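Long-range contact in hypothetical protein aq_1447 (Aquifex aeolicus, PDB 1YVU), which uses short single-stranded DNA guides to bind complementary target RNA and cleave it as a metal-dependent endonuclease: residues L155-L159 / L286-L291. Residues are numbered along the deposited sequence.
Sequences LHLDL and LIRYIL
Leu157 lies against the ridge formed by Ile287 and Leu291, one helical turn apart: its CD2 meets Leu291 CD2 at 3.5 Å and its CG stands 4.3 Å from Ile287 CG2. The segment 155-159 is extended, and its Leu155, Leu157 and Leu159, all in the t, p rotamer, point toward the helical segment 286-291. The axes of the two segments approach to 8.5 Å, with 119° between their N-to-C directions and Asp158 CA 6.4 Å from Ile287 CA. This is helix-on-sheet packing: helix 280-299 of linker L2 lies on a face of the antiparallel sheet containing strand 153-165 of linker L1, joining the two linkers within the PAZ lobe. Leu159 reaches Leu286 (CD2 to CG, 3.7 Å) and Ile290 (CD1 to CD1, 4.1 Å). Ile287 (m, t) sets CD1 in van der Waals contact with Leu157 O at 3.7 Å. No hydrogen bond crosses between the segments. Asp158 points away; its OD1 accepts a hydrogen bond from Leu159 N at 2.8 Å and forms a salt bridge with Arg605 of the PIWI domain. Phe114 of helix 110-126 touches Leu286 and Ile290.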
# COMPACT_ATOMS: atom_id res chain seq x y z
N LEU A 155 1.35 18.90 10.85
CA LEU A 155 2.37 18.56 9.90
C LEU A 155 2.72 17.14 10.22
O LEU A 155 3.05 16.79 11.36
CB LEU A 155 3.61 19.44 9.97
CG LEU A 155 4.73 19.03 8.99
CD1 LEU A 155 4.31 19.19 7.53
CD2 LEU A 155 5.94 19.85 9.27
N HIS A 156 2.39 16.32 9.24
CA HIS A 156 2.68 14.91 9.28
C HIS A 156 4.08 14.86 8.65
O HIS A 156 4.26 15.23 7.48
CB HIS A 156 1.68 14.13 8.43
CG HIS A 156 2.10 12.73 8.13
ND1 HIS A 156 3.11 12.09 8.82
CD2 HIS A 156 1.69 11.87 7.17
CE1 HIS A 156 3.32 10.90 8.28
NE2 HIS A 156 2.48 10.74 7.29
N LEU A 157 5.04 14.44 9.47
CA LEU A 157 6.42 14.33 9.04
C LEU A 157 7.05 12.98 9.34
O LEU A 157 7.04 12.51 10.48
CB LEU A 157 7.24 15.47 9.64
CG LEU A 157 8.75 15.62 9.48
CD1 LEU A 157 9.25 15.42 8.07
CD2 LEU A 157 9.09 17.01 9.94
N ASP A 158 7.62 12.37 8.31
CA ASP A 158 8.26 11.08 8.45
C ASP A 158 9.61 11.07 7.74
O ASP A 158 9.94 11.98 6.97
CB ASP A 158 7.35 9.97 7.88
CG ASP A 158 7.45 8.65 8.66
OD1 ASP A 158 8.52 8.33 9.23
OD2 ASP A 158 6.42 7.94 8.69
N LEU A 159 10.36 10.00 8.02
CA LEU A 159 11.68 9.73 7.47
C LEU A 159 11.74 8.26 7.09
O LEU A 159 11.63 7.37 7.94
CB LEU A 159 12.77 10.05 8.49
CG LEU A 159 14.18 9.86 7.96
CD1 LEU A 159 14.58 11.03 7.09
CD2 LEU A 159 15.11 9.74 9.11
N LEU A 286 14.85 11.64 15.42
CA LEU A 286 15.37 12.07 14.12
C LEU A 286 14.36 13.03 13.52
O LEU A 286 14.73 14.11 13.11
CB LEU A 286 15.54 10.87 13.19
CG LEU A 286 16.75 10.76 12.27
CD1 LEU A 286 17.64 11.99 12.32
CD2 LEU A 286 17.48 9.46 12.61
N ILE A 287 13.09 12.63 13.51
CA ILE A 287 11.99 13.47 13.03
C ILE A 287 12.09 14.75 13.86
O ILE A 287 12.09 15.84 13.28
CB ILE A 287 10.64 12.77 13.26
CG1 ILE A 287 10.46 11.68 12.21
CG2 ILE A 287 9.45 13.76 13.30
CD1 ILE A 287 9.44 10.66 12.64
N ARG A 288 12.33 14.60 15.18
CA ARG A 288 12.49 15.73 16.11
C ARG A 288 13.70 16.55 15.74
O ARG A 288 13.71 17.74 15.98
CB ARG A 288 12.61 15.29 17.58
CG ARG A 288 11.33 14.82 18.25
CD ARG A 288 11.62 14.25 19.64
NE ARG A 288 10.48 13.50 20.18
CZ ARG A 288 10.04 13.57 21.43
NH1 ARG A 288 10.63 14.36 22.32
NH2 ARG A 288 8.96 12.90 21.78
N TYR A 289 14.70 15.95 15.11
CA TYR A 289 15.88 16.72 14.71
C TYR A 289 15.60 17.49 13.41
O TYR A 289 16.08 18.61 13.25
CB TYR A 289 17.12 15.81 14.58
CG TYR A 289 18.45 16.53 14.35
CD1 TYR A 289 19.09 17.27 15.39
CD2 TYR A 289 19.10 16.46 13.09
CE1 TYR A 289 20.36 17.91 15.17
CE2 TYR A 289 20.37 17.09 12.86
CZ TYR A 289 20.99 17.81 13.90
OH TYR A 289 22.22 18.39 13.66
N ILE A 290 14.78 16.92 12.54
CA ILE A 290 14.42 17.52 11.25
C ILE A 290 13.56 18.77 11.46
O ILE A 290 13.76 19.80 10.79
CB ILE A 290 13.65 16.52 10.36
CG1 ILE A 290 14.40 15.20 10.29
CG2 ILE A 290 13.49 17.06 8.94
CD1 ILE A 290 13.66 14.06 9.64
N LEU A 291 12.63 18.67 12.40
CA LEU A 291 11.71 19.75 12.77
C LEU A 291 12.43 21.02 13.18
O LEU A 291 12.11 22.10 12.70
CB LEU A 291 10.85 19.34 13.95
CG LEU A 291 9.55 18.58 13.83
CD1 LEU A 291 8.85 18.81 15.15
CD2 LEU A 291 8.71 19.14 12.72